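Local atomic coordinates of coatomer subunit delta (Saccharomyces cerevisiae, PDB entry 5FJZ), a protein that forms part of the COPI coatomer, probably helping vesicles bud from Golgi membranes for retrograde transport to the ER, and binds Dsl1 through its mu-homology domain. Residues Ile141-Ser146 / Ala202-Phe207; Ala25-Asp30 / Leu123-Ala128; Ala153-Thr158 / Ser195-Asn200; Val222-Ser227 / Leu262-Tyr267; Pro163-Asp168 / Thr208-Tyr213. All blocks are in the same frame, centred on the assembly; numbering follows the deposited sequence.

Interaction 1. Residues Ile141-Ser146 / Ala202-Phe207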
# COMPACT_ATOMS: atom_id res chain seq x y z
N ILE A 141 25.87 -17.02 -13.61
CA ILE A 141 25.84 -16.43 -14.91
C ILE A 141 24.39 -16.06 -15.24
O ILE A 141 23.48 -16.89 -15.20
CB ILE A 141 26.38 -17.43 -16.01
CG1 ILE A 141 27.83 -17.80 -15.73
CG2 ILE A 141 26.19 -16.84 -17.42
CD1 ILE A 141 28.49 -18.76 -16.75
N ILE A 142 24.20 -14.80 -15.53
CA ILE A 142 22.94 -14.31 -16.02
C ILE A 142 23.12 -14.03 -17.49
O ILE A 142 23.87 -13.11 -17.91
CB ILE A 142 22.50 -12.97 -15.29
CG1 ILE A 142 22.43 -13.19 -13.81
CG2 ILE A 142 21.09 -12.60 -15.84
CD1 ILE A 142 22.22 -11.91 -12.96
N GLU A 143 22.30 -14.70 -18.27
CA GLU A 143 22.27 -14.45 -19.70
C GLU A 143 21.05 -13.74 -20.11
O GLU A 143 19.99 -14.02 -19.67
CB GLU A 143 22.30 -15.79 -20.45
CG GLU A 143 23.72 -16.32 -20.43
CD GLU A 143 23.84 -17.69 -21.03
OE1 GLU A 143 22.83 -18.45 -21.01
OE2 GLU A 143 24.97 -17.96 -21.52
N TYR A 144 21.25 -12.75 -20.92
CA TYR A 144 20.20 -11.87 -21.38
C TYR A 144 20.24 -11.71 -22.90
O TYR A 144 21.31 -11.79 -23.54
CB TYR A 144 20.33 -10.53 -20.70
CG TYR A 144 21.70 -9.86 -20.76
CD1 TYR A 144 22.08 -9.10 -21.86
CD2 TYR A 144 22.56 -9.93 -19.69
CE1 TYR A 144 23.36 -8.52 -21.94
CE2 TYR A 144 23.80 -9.31 -19.73
CZ TYR A 144 24.21 -8.64 -20.86
OH TYR A 144 25.48 -8.03 -20.89
N GLU A 145 19.06 -11.48 -23.49
CA GLU A 145 18.93 -11.16 -24.87
C GLU A 145 17.88 -10.07 -25.05
O GLU A 145 16.74 -10.22 -24.57
CB GLU A 145 18.52 -12.38 -25.72
CG GLU A 145 18.44 -11.99 -27.18
CD GLU A 145 18.55 -13.12 -28.16
OE1 GLU A 145 17.97 -14.19 -27.89
OE2 GLU A 145 19.22 -12.90 -29.22
N SER A 146 18.28 -8.97 -25.66
CA SER A 146 17.42 -7.86 -25.99
C SER A 146 16.80 -8.04 -27.34
O SER A 146 17.49 -8.40 -28.30
CB SER A 146 18.21 -6.59 -26.03
OG SER A 146 17.41 -5.46 -26.45
N ALA A 202 22.65 -10.35 -27.51
CA ALA A 202 22.67 -11.31 -26.46
C ALA A 202 24.03 -11.25 -25.73
O ALA A 202 25.11 -11.09 -26.33
CB ALA A 202 22.41 -12.66 -26.96
N GLY A 203 23.97 -11.26 -24.44
CA GLY A 203 25.16 -11.11 -23.61
C GLY A 203 24.99 -11.80 -22.31
O GLY A 203 24.00 -12.49 -22.06
N ALA A 204 25.94 -11.55 -21.41
CA ALA A 204 25.97 -12.25 -20.14
C ALA A 204 26.64 -11.45 -19.09
O ALA A 204 27.62 -10.67 -19.38
CB ALA A 204 26.72 -13.58 -20.30
N LEU A 205 26.20 -11.67 -17.88
CA LEU A 205 26.91 -11.15 -16.68
C LEU A 205 27.28 -12.32 -15.80
O LEU A 205 26.40 -13.07 -15.34
CB LEU A 205 25.98 -10.17 -15.92
CG LEU A 205 26.46 -9.67 -14.57
CD1 LEU A 205 27.73 -8.86 -14.69
CD2 LEU A 205 25.41 -8.78 -13.85
N ALA A 206 28.53 -12.33 -15.33
CA ALA A 206 29.01 -13.39 -14.54
C ALA A 206 29.74 -12.91 -13.32
O ALA A 206 30.56 -11.98 -13.41
CB ALA A 206 29.93 -14.31 -15.44
N PHE A 207 29.47 -13.52 -12.19
CA PHE A 207 30.07 -13.12 -10.92
C PHE A 207 30.01 -14.21 -9.94
O PHE A 207 29.25 -15.18 -10.11
CB PHE A 207 29.40 -11.81 -10.39
CG PHE A 207 27.94 -11.95 -10.26
CD1 PHE A 207 27.11 -11.89 -11.38
CD2 PHE A 207 27.40 -12.29 -9.10
CE1 PHE A 207 25.72 -12.08 -11.25
CE2 PHE A 207 26.05 -12.52 -8.97
CZ PHE A 207 25.19 -12.38 -10.05
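The Y144 ring lies under the backbone of G203, which has no side chain to hold it off. Its CG sits between the backbone N and the carbonyl carbon (chi1 52°), and from there the ring reaches across to the neighbouring strand. The carbonyl carbon of G203 stands over the ring centre, and G203 CA makes a CH-pi contact from the same strand, with Y144 CE1 3.6 Å from G203 CA. With only hydrogens on G203 CA, the ring can lie flat against the chain. Farther along, A204 N is 3.4 Å from Y144 CZ. On the same face of the sheet, I142 CD1 meets the edge of the F207 ring in its plane, 3.9 Å from F207 CE1. F157 of strand 155-159 packs on I142, Y144 and L205 here, so this face is an interior one. The other face carries lighter contacts: I141 CG1 lies 4.1 Å from A206 CB, and the E143 and E145 chains rest against A204 and A202. Two pairs of backbone bonds tie the strands, I142 with L205 and Y144 with G203; the bond from L205 N to I142 O is 2.7 Å long. The strands run antiparallel at 164° and are the central pair of a four-stranded sheet, an arrangement characteristic of the beta-sandwich build of the mu-homology domain.

Interaction 2. Residues Ala25-Asp30 / Leu123-Ala128. Unlike the reference sequence in segment 123-128: A128 (reference Trp).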
# COMPACT_ATOMS: atom_id res chain seq x y z
N ALA A 25 7.55 -9.06 -16.01
CA ALA A 25 7.84 -10.35 -16.62
C ALA A 25 8.47 -11.27 -15.56
O ALA A 25 9.30 -10.81 -14.72
CB ALA A 25 8.77 -10.15 -17.81
N GLU A 26 8.13 -12.54 -15.58
CA GLU A 26 8.74 -13.55 -14.70
C GLU A 26 9.25 -14.79 -15.46
O GLU A 26 8.58 -15.29 -16.41
CB GLU A 26 7.71 -13.99 -13.65
CG GLU A 26 8.21 -15.06 -12.64
CD GLU A 26 7.31 -15.29 -11.43
OE1 GLU A 26 6.48 -14.38 -11.13
OE2 GLU A 26 7.44 -16.36 -10.78
N PHE A 27 10.40 -15.25 -15.05
CA PHE A 27 11.15 -16.38 -15.74
C PHE A 27 11.49 -17.41 -14.72
O PHE A 27 11.67 -17.11 -13.55
CB PHE A 27 12.46 -15.89 -16.41
CG PHE A 27 12.30 -14.80 -17.35
CD1 PHE A 27 12.18 -13.50 -16.90
CD2 PHE A 27 12.22 -15.02 -18.72
CE1 PHE A 27 12.03 -12.45 -17.77
CE2 PHE A 27 12.06 -13.98 -19.59
CZ PHE A 27 11.93 -12.69 -19.14
N SER A 28 11.41 -18.71 -15.10
CA SER A 28 12.03 -19.70 -14.33
C SER A 28 13.56 -19.55 -14.40
O SER A 28 14.10 -18.87 -15.26
CB SER A 28 11.62 -21.08 -14.82
OG SER A 28 10.27 -21.34 -14.47
N ARG A 29 14.30 -20.24 -13.53
CA ARG A 29 15.78 -20.05 -13.52
C ARG A 29 16.39 -20.47 -14.83
O ARG A 29 17.40 -19.89 -15.22
CB ARG A 29 16.46 -20.87 -12.44
CG ARG A 29 15.66 -20.86 -11.22
CD ARG A 29 16.30 -21.46 -10.05
NE ARG A 29 15.47 -21.13 -8.95
CZ ARG A 29 15.69 -21.56 -7.71
NH1 ARG A 29 16.71 -22.36 -7.44
NH2 ARG A 29 14.88 -21.12 -6.75
N ASP A 30 15.78 -21.41 -15.55
CA ASP A 30 16.28 -21.84 -16.84
C ASP A 30 15.82 -20.99 -18.01
O ASP A 30 16.17 -21.28 -19.13
CB ASP A 30 15.99 -23.33 -17.13
CG ASP A 30 14.52 -23.58 -17.53
OD1 ASP A 30 13.64 -22.70 -17.44
OD2 ASP A 30 14.20 -24.71 -17.93
N LEU A 123 13.47 -8.03 -22.93
CA LEU A 123 14.74 -8.62 -22.45
C LEU A 123 14.51 -9.98 -21.83
O LEU A 123 13.89 -10.10 -20.77
CB LEU A 123 15.41 -7.67 -21.50
CG LEU A 123 16.79 -8.04 -21.04
CD1 LEU A 123 17.83 -7.71 -22.06
CD2 LEU A 123 17.09 -7.31 -19.72
N THR A 124 14.98 -11.05 -22.48
CA THR A 124 14.85 -12.40 -21.97
C THR A 124 16.02 -12.70 -21.09
O THR A 124 17.05 -12.12 -21.23
CB THR A 124 14.76 -13.45 -23.12
OG1 THR A 124 15.81 -13.23 -24.03
CG2 THR A 124 13.50 -13.23 -23.94
N LEU A 125 15.77 -13.53 -20.07
CA LEU A 125 16.73 -13.86 -19.02
C LEU A 125 16.83 -15.36 -18.75
O LEU A 125 15.83 -16.07 -18.81
CB LEU A 125 16.22 -13.26 -17.76
CG LEU A 125 16.58 -11.87 -17.32
CD1 LEU A 125 17.26 -10.92 -18.27
CD2 LEU A 125 15.46 -11.21 -16.49
N THR A 126 18.04 -15.84 -18.43
CA THR A 126 18.29 -17.14 -18.04
C THR A 126 19.44 -17.13 -17.06
O THR A 126 20.30 -16.23 -17.14
CB THR A 126 18.80 -18.01 -19.25
OG1 THR A 126 17.83 -18.01 -20.30
CG2 THR A 126 18.99 -19.42 -18.80
N THR A 127 19.46 -18.08 -16.18
CA THR A 127 20.55 -18.13 -15.20
C THR A 127 21.19 -19.51 -15.17
O THR A 127 20.51 -20.51 -15.38
CB THR A 127 20.09 -17.72 -13.80
OG1 THR A 127 19.15 -18.62 -13.26
CG2 THR A 127 19.45 -16.35 -13.81
N ALA A 128 22.48 -19.53 -14.80
CA ALA A 128 23.22 -20.75 -14.55
C ALA A 128 24.04 -20.52 -13.30
O ALA A 128 24.63 -19.49 -13.10
CB ALA A 128 24.09 -21.06 -15.74
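F27 lays one face of its ring over L125, joining strand 15-27 of the large mixed sheet to strand 123-131, an outermost strand of the four-stranded sheet, in the beta-sandwich of the mu-homology domain. L125 CB points at the ring almost along its normal, 4.2 Å from the centroid of F27, a CH-pi contact; L125 CD2 adds a touch at F27 CE1, 3.9 Å away. The two side chains cross at about a right angle. F27 CZ also comes to 3.6 Å from L123 O. Beyond the strand end the chain turns, and T126 CG2 approaches D30 O to 3.4 Å. R29 contributes chiefly its carbonyl, with R29 CB 3.6 Å from T127 OG1. T127 holds R29 O twice: T127 N donates nearly along the C=O axis, and T127 OG1, placed between backbone N and carbonyl carbon (chi1 65°), donates from the side at 2.9 Å to R29 O. Farther out, I121, I33 and Y267 pack around F27. The R29 side chain leads away to a salt bridge with D215 and a cation-pi contact with Y218, while D30 pairs with K67 of the second subunit. The same T127 OG1 is also hydrogen-bonded to Y218 OH, and L123 O to Y267 OH.

Interaction 3. Residues Ala153-Thr158 / Ser195-Asn200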
# COMPACT_ATOMS: atom_id res chain seq x y z
N ALA A 153 20.68 1.35 -21.37
CA ALA A 153 21.83 1.84 -20.64
C ALA A 153 21.62 1.64 -19.15
O ALA A 153 20.45 1.66 -18.69
CB ALA A 153 22.05 3.31 -20.93
N ASP A 154 22.68 1.39 -18.42
CA ASP A 154 22.62 1.30 -16.94
C ASP A 154 21.55 0.35 -16.45
O ASP A 154 20.70 0.70 -15.59
CB ASP A 154 22.40 2.73 -16.33
CG ASP A 154 23.59 3.67 -16.61
OD1 ASP A 154 24.72 3.19 -16.83
OD2 ASP A 154 23.40 4.89 -16.60
N VAL A 155 21.63 -0.89 -16.89
CA VAL A 155 20.75 -1.99 -16.45
C VAL A 155 21.30 -2.63 -15.15
O VAL A 155 22.49 -2.89 -15.02
CB VAL A 155 20.69 -3.03 -17.53
CG1 VAL A 155 19.79 -4.22 -17.18
CG2 VAL A 155 20.27 -2.39 -18.84
N ILE A 156 20.43 -2.80 -14.18
CA ILE A 156 20.79 -3.21 -12.85
C ILE A 156 20.20 -4.56 -12.51
O ILE A 156 18.97 -4.80 -12.62
CB ILE A 156 20.42 -2.14 -11.83
CG1 ILE A 156 21.23 -0.87 -12.18
CG2 ILE A 156 20.83 -2.59 -10.44
CD1 ILE A 156 20.91 0.32 -11.31
N PHE A 157 21.07 -5.48 -12.15
CA PHE A 157 20.65 -6.79 -11.62
C PHE A 157 20.81 -6.87 -10.10
O PHE A 157 21.88 -6.48 -9.57
CB PHE A 157 21.51 -7.90 -12.29
CG PHE A 157 21.42 -7.88 -13.78
CD1 PHE A 157 22.26 -7.02 -14.52
CD2 PHE A 157 20.59 -8.73 -14.44
CE1 PHE A 157 22.15 -6.95 -15.91
CE2 PHE A 157 20.47 -8.70 -15.81
CZ PHE A 157 21.29 -7.83 -16.54
N THR A 158 19.78 -7.31 -9.42
CA THR A 158 19.78 -7.36 -7.94
C THR A 158 19.60 -8.81 -7.49
O THR A 158 18.73 -9.51 -7.92
CB THR A 158 18.73 -6.40 -7.30
OG1 THR A 158 19.10 -5.11 -7.76
CG2 THR A 158 18.79 -6.50 -5.78
N SER A 195 26.77 -1.25 -17.96
CA SER A 195 26.69 0.03 -18.67
C SER A 195 25.75 0.08 -19.83
O SER A 195 24.99 1.04 -19.98
CB SER A 195 28.10 0.44 -19.14
OG SER A 195 28.29 1.80 -18.87
N LYS A 196 25.75 -0.98 -20.66
CA LYS A 196 24.91 -1.06 -21.83
C LYS A 196 24.51 -2.49 -22.18
O LYS A 196 25.32 -3.42 -22.03
CB LYS A 196 25.68 -0.58 -23.09
CG LYS A 196 26.06 0.90 -23.09
CD LYS A 196 26.98 1.19 -24.26
CE LYS A 196 27.91 2.38 -24.00
NZ LYS A 196 27.19 3.68 -24.07
N ILE A 197 23.33 -2.60 -22.74
CA ILE A 197 22.87 -3.77 -23.51
C ILE A 197 22.50 -3.26 -24.89
O ILE A 197 21.47 -2.60 -25.07
CB ILE A 197 21.69 -4.54 -22.92
CG1 ILE A 197 22.06 -5.03 -21.53
CG2 ILE A 197 21.33 -5.78 -23.78
CD1 ILE A 197 20.92 -5.78 -20.81
N ALA A 198 23.35 -3.58 -25.88
CA ALA A 198 23.17 -3.13 -27.24
C ALA A 198 21.85 -3.65 -27.86
O ALA A 198 21.31 -4.70 -27.46
CB ALA A 198 24.36 -3.58 -28.10
N ALA A 199 21.30 -2.86 -28.78
CA ALA A 199 20.10 -3.27 -29.51
C ALA A 199 20.28 -4.66 -30.07
O ALA A 199 21.34 -4.98 -30.64
CB ALA A 199 19.81 -2.28 -30.63
N ASN A 200 19.27 -5.49 -29.88
CA ASN A 200 19.22 -6.84 -30.45
C ASN A 200 20.32 -7.82 -30.01
O ASN A 200 20.50 -8.87 -30.58
CB ASN A 200 19.08 -6.77 -31.96
CG ASN A 200 17.68 -6.32 -32.37
OD1 ASN A 200 17.51 -5.28 -32.98
ND2 ASN A 200 16.69 -7.10 -32.01
O HOH W 1 27.37 2.30 -16.23
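S195 O receives the backbone N-H of D154 in a nearly straight bond, 2.8 Å from D154 N to S195 O. The donor stands well above the carbonyl plane, 55° out of it, where the chain turns a corner at both residues. A153 CA brings its hydrogen to the same oxygen, at 3.3 Å from S195 O. A water links the two side chains: it donates to D154 OD1 and lies 2.8 Å from S195 OG. D154 CG lies beside its own backbone N (chi1 -64°), and D154 OD1 ends 3.8 Å from S195 O, although the CB bond itself leads away. On the buried side, V155 and I197 cross at about a right angle, and I197 CD1 fits against both methyls of V155, 4.0 Å from V155 CG2. V222 lies next to V155, and Y144 and S146 next to I197, so this small apolar contact is continuous with the core. K196 reaches a long, weak ion pair with E151. The A153-K196 pair belongs to a short two-stranded sheet, and past the corner V155 lies on the strand that pairs with 190-194 in the large sheet. D154 and V155 both face I194, the signature of a G1 beta bulge.

Interaction 4. Residues Val222-Ser227 / Leu262-Tyr267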
# COMPACT_ATOMS: atom_id res chain seq x y z
N VAL A 222 15.72 -7.55 -12.28
CA VAL A 222 16.37 -6.64 -13.22
C VAL A 222 15.62 -5.28 -13.29
O VAL A 222 14.36 -5.25 -13.23
CB VAL A 222 16.50 -7.23 -14.61
CG1 VAL A 222 15.16 -7.49 -15.23
CG2 VAL A 222 17.26 -6.28 -15.52
N SER A 223 16.40 -4.22 -13.41
CA SER A 223 15.87 -2.86 -13.46
C SER A 223 16.46 -2.13 -14.66
O SER A 223 17.71 -2.05 -14.79
CB SER A 223 16.26 -2.16 -12.14
OG SER A 223 15.76 -0.82 -12.08
N PHE A 224 15.58 -1.59 -15.51
CA PHE A 224 15.94 -0.81 -16.65
C PHE A 224 14.85 0.17 -17.04
O PHE A 224 13.70 0.08 -16.60
CB PHE A 224 16.27 -1.70 -17.86
CG PHE A 224 15.09 -2.59 -18.33
CD1 PHE A 224 14.03 -2.07 -19.08
CD2 PHE A 224 15.03 -3.93 -17.95
CE1 PHE A 224 13.01 -2.87 -19.52
CE2 PHE A 224 13.97 -4.73 -18.37
CZ PHE A 224 12.98 -4.19 -19.16
N GLN A 225 15.25 1.19 -17.76
CA GLN A 225 14.37 2.28 -18.13
C GLN A 225 14.98 2.95 -19.33
O GLN A 225 16.14 3.34 -19.29
CB GLN A 225 14.22 3.26 -16.93
CG GLN A 225 13.22 4.43 -17.10
CD GLN A 225 13.01 5.31 -15.86
OE1 GLN A 225 12.45 6.39 -15.97
NE2 GLN A 225 13.43 4.84 -14.67
N GLU A 226 14.19 3.21 -20.34
CA GLU A 226 14.63 4.10 -21.43
C GLU A 226 13.56 5.08 -21.88
O GLU A 226 12.39 4.77 -21.77
CB GLU A 226 15.10 3.24 -22.64
CG GLU A 226 13.98 2.45 -23.33
CD GLU A 226 14.09 2.39 -24.85
OE1 GLU A 226 15.24 2.39 -25.36
OE2 GLU A 226 13.03 2.30 -25.55
N SER A 227 13.95 6.26 -22.37
CA SER A 227 12.99 7.23 -22.90
C SER A 227 13.54 8.00 -24.09
O SER A 227 14.78 8.17 -24.21
CB SER A 227 12.55 8.19 -21.83
OG SER A 227 13.68 8.84 -21.29
N LEU A 262 9.82 3.31 -21.49
CA LEU A 262 9.60 1.90 -21.09
C LEU A 262 10.47 1.62 -19.89
O LEU A 262 11.65 2.08 -19.88
CB LEU A 262 9.98 0.95 -22.20
CG LEU A 262 9.80 -0.54 -21.91
CD1 LEU A 262 8.35 -0.94 -21.85
CD2 LEU A 262 10.52 -1.34 -23.00
N LYS A 263 9.85 1.13 -18.83
CA LYS A 263 10.41 0.92 -17.52
C LYS A 263 10.02 -0.51 -17.13
O LYS A 263 8.86 -0.93 -17.29
CB LYS A 263 9.85 1.94 -16.51
CG LYS A 263 10.41 1.91 -15.11
CD LYS A 263 9.89 3.03 -14.17
CE LYS A 263 10.37 2.87 -12.77
NZ LYS A 263 11.34 3.91 -12.43
N SER A 264 10.99 -1.26 -16.60
CA SER A 264 10.66 -2.49 -15.85
C SER A 264 9.98 -2.19 -14.51
O SER A 264 10.18 -1.17 -13.90
CB SER A 264 11.91 -3.34 -15.61
OG SER A 264 12.87 -2.59 -14.82
N ASP A 265 9.15 -3.09 -14.05
CA ASP A 265 8.63 -3.06 -12.65
C ASP A 265 8.97 -4.43 -12.01
O ASP A 265 10.11 -4.64 -11.59
CB ASP A 265 7.16 -2.67 -12.67
CG ASP A 265 6.56 -2.58 -11.24
OD1 ASP A 265 7.33 -2.62 -10.28
OD2 ASP A 265 5.34 -2.60 -11.10
N GLU A 266 8.07 -5.38 -12.00
CA GLU A 266 8.34 -6.68 -11.41
C GLU A 266 8.90 -7.64 -12.49
O GLU A 266 8.16 -8.24 -13.18
CB GLU A 266 7.09 -7.26 -10.77
CG GLU A 266 6.60 -6.42 -9.57
CD GLU A 266 5.32 -6.94 -8.87
OE1 GLU A 266 4.67 -7.92 -9.33
OE2 GLU A 266 4.90 -6.30 -7.89
N TYR A 267 10.22 -7.62 -12.64
CA TYR A 267 10.89 -8.15 -13.78
C TYR A 267 11.95 -9.06 -13.17
O TYR A 267 13.02 -8.59 -12.73
CB TYR A 267 11.49 -7.12 -14.66
CG TYR A 267 11.60 -7.50 -16.13
CD1 TYR A 267 12.63 -8.35 -16.55
CD2 TYR A 267 10.82 -6.91 -17.09
CE1 TYR A 267 12.81 -8.63 -17.90
CE2 TYR A 267 10.99 -7.18 -18.45
CZ TYR A 267 11.95 -8.09 -18.84
OH TYR A 267 12.12 -8.39 -20.20
O HOH W 2 12.38 -3.55 -12.43
O HOH W 3 12.90 0.31 -13.56
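This is an antiparallel strand pairing with an irregular break in it, in the middle of the large mixed sheet of the mu-homology domain's beta-sandwich, where strand 220-229 lies beside strand 257-269. Regular pairing holds at one end: E226 and L262 exchange two backbone bonds, the one from E226 N to L262 O being 2.8 Å, and the adjoining non-hydrogen-bonded pair sets Q225 opposite K263. At the other end V222 N bonds to Y267 O almost straight. Between these ends the second strand kinks through D265 and E266, an inverse gamma turn centred on E266, and S264 fills in. Its OG, set between backbone N and carbonyl carbon (chi1 61°), takes the N-H of F224 in place of a backbone carbonyl, at 3.0 Å from F224 N. A water that donates to V222 O and D265 O receives a bond from S264 OG at 2.6 Å, so S264 OG accepts from the backbone and gives to the water. A second water donates to F224 O and S264 O. The F224 ring is held on two sides. S264 CB sits over the centre of one face, 3.8 Å from the centroid of F224. The ring edge then points into the face of Y267, with planes at 78°, a T-shaped pair packed near P122; F224 CZ lies 3.7 Å from Y267 CE2.

Interaction 5. Residues Pro163-Asp168 / Thr208-Tyr213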
# COMPACT_ATOMS: atom_id res chain seq x y z
N PRO A 163 26.26 -10.27 1.19
CA PRO A 163 27.35 -11.17 1.59
C PRO A 163 28.39 -10.46 2.43
O PRO A 163 28.57 -9.26 2.25
CB PRO A 163 27.95 -11.61 0.25
CG PRO A 163 27.45 -10.65 -0.77
CD PRO A 163 26.19 -10.05 -0.27
N GLN A 164 29.04 -11.19 3.33
CA GLN A 164 30.21 -10.67 4.08
C GLN A 164 31.28 -10.25 3.05
O GLN A 164 31.63 -9.06 2.97
CB GLN A 164 30.71 -11.73 5.10
CG GLN A 164 29.74 -11.99 6.24
CD GLN A 164 29.71 -10.84 7.26
OE1 GLN A 164 30.69 -10.59 7.98
NE2 GLN A 164 28.57 -10.16 7.34
N GLU A 165 31.63 -11.15 2.14
CA GLU A 165 32.76 -10.91 1.18
C GLU A 165 32.31 -10.07 -0.01
O GLU A 165 31.18 -10.21 -0.43
CB GLU A 165 33.25 -12.28 0.71
CG GLU A 165 34.51 -12.32 -0.15
CD GLU A 165 35.77 -11.98 0.61
OE1 GLU A 165 35.77 -11.97 1.87
OE2 GLU A 165 36.80 -11.74 -0.07
N PRO A 166 33.20 -9.25 -0.59
CA PRO A 166 32.90 -8.57 -1.86
C PRO A 166 32.51 -9.49 -3.02
O PRO A 166 33.10 -10.55 -3.18
CB PRO A 166 34.18 -7.87 -2.25
CG PRO A 166 35.15 -8.01 -1.11
CD PRO A 166 34.51 -8.86 -0.04
N VAL A 167 31.58 -9.03 -3.85
CA VAL A 167 31.29 -9.71 -5.12
C VAL A 167 32.47 -9.59 -6.07
O VAL A 167 33.01 -8.53 -6.22
CB VAL A 167 30.16 -8.91 -5.84
CG1 VAL A 167 29.97 -9.43 -7.25
CG2 VAL A 167 28.88 -8.95 -5.07
N ASP A 168 32.78 -10.66 -6.80
CA ASP A 168 33.84 -10.74 -7.76
C ASP A 168 33.22 -10.92 -9.12
O ASP A 168 32.53 -11.92 -9.37
CB ASP A 168 34.72 -11.97 -7.38
CG ASP A 168 35.94 -12.15 -8.23
OD1 ASP A 168 36.26 -11.32 -9.11
OD2 ASP A 168 36.58 -13.21 -8.04
N THR A 208 30.78 -14.05 -8.85
CA THR A 208 30.74 -14.90 -7.75
C THR A 208 30.27 -14.14 -6.51
O THR A 208 30.75 -13.07 -6.26
CB THR A 208 32.16 -15.47 -7.48
OG1 THR A 208 32.63 -16.15 -8.67
CG2 THR A 208 32.11 -16.48 -6.37
N ILE A 209 29.35 -14.72 -5.82
CA ILE A 209 28.71 -14.10 -4.67
C ILE A 209 28.48 -15.13 -3.62
O ILE A 209 28.13 -16.28 -3.90
CB ILE A 209 27.37 -13.39 -5.10
CG1 ILE A 209 26.82 -12.52 -3.96
CG2 ILE A 209 26.32 -14.39 -5.55
CD1 ILE A 209 25.71 -11.54 -4.44
N GLU A 210 28.65 -14.74 -2.35
CA GLU A 210 28.33 -15.62 -1.19
C GLU A 210 26.84 -15.74 -0.93
O GLU A 210 26.17 -14.74 -0.92
CB GLU A 210 28.94 -15.07 0.10
CG GLU A 210 30.43 -15.26 0.26
CD GLU A 210 30.91 -14.86 1.64
OE1 GLU A 210 30.13 -14.20 2.40
OE2 GLU A 210 32.06 -15.22 1.98
N ALA A 211 26.36 -16.96 -0.69
CA ALA A 211 25.03 -17.21 -0.25
C ALA A 211 25.03 -18.53 0.48
O ALA A 211 25.87 -19.39 0.21
CB ALA A 211 24.09 -17.32 -1.47
N PRO A 212 24.04 -18.74 1.37
CA PRO A 212 24.02 -19.97 2.16
C PRO A 212 23.56 -21.21 1.42
O PRO A 212 23.96 -22.31 1.79
CB PRO A 212 23.06 -19.64 3.32
CG PRO A 212 22.27 -18.44 2.90
CD PRO A 212 23.11 -17.72 1.88
N TYR A 213 22.69 -21.06 0.42
CA TYR A 213 22.26 -22.17 -0.45
C TYR A 213 21.75 -21.52 -1.73
O TYR A 213 21.47 -20.34 -1.74
CB TYR A 213 21.22 -23.08 0.20
CG TYR A 213 20.08 -22.31 0.81
CD1 TYR A 213 18.97 -22.01 0.06
CD2 TYR A 213 20.13 -21.88 2.15
CE1 TYR A 213 17.93 -21.26 0.56
CE2 TYR A 213 19.09 -21.15 2.68
CZ TYR A 213 17.99 -20.86 1.88
OH TYR A 213 16.96 -20.18 2.37
O HOH W 4 30.29 -12.35 -2.20
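P163 lies in the loop that follows strand 155-159 and packs against I209 and E210 of strand 202-210, at the tip of the four-stranded sheet in the mu-homology domain. Its CG is 3.8 Å from I209 CG1, and its CB meets E210 CB at 3.6 Å. Q164 follows, with CB near the E210 carboxylate, while its amide turns away to bond with A96 O of the third subunit; its side chain also packs on the bound peptide. E165 lies against the end of E210: its CB is 3.4 Å from E210 OE2, and its N-H gives E210 OE1 a straight but weak bond. E210 is extended beyond CG, which lets its carboxylate reach this backbone. The two carboxylates keep apart, and their like charges would probably repel. A water joins the backbones, donating to E165 O and accepting from E210 N, 2.9 Å from each. V167 comes next, its CG2 touching I209 CD1 at 4.1 Å, and its N is bonded to N100 of the third subunit. At D168 the chain becomes an edge strand, paired antiparallel with T208. Two backbone bonds close that pair: D168 N to T208 O, and the shorter T208 N to D168 O at 2.8 Å.

All five contacts lie in one mu-homology domain. Interactions 1 and 5 lie within the four-stranded sheet and share strand 202-210, their centres about 19 Å apart and their segments alternating along the chain. Interaction 4, last in sequence, lies within the mixed sheet beside strand 155-159 of interaction 3. Interaction 2, first in sequence, joins the two sheets, bordering interaction 1 through strands 123-131 and 137-146 and meeting interaction 4 where F27 touches Y267. Interaction 3, where the chain turns from the small two-stranded sheet into the mixed one, is nested inside the loop interaction 1 closes. The contacts run from interaction 4, centred about 5 Å from the chain's centre, to interaction 5, about 30 Å away.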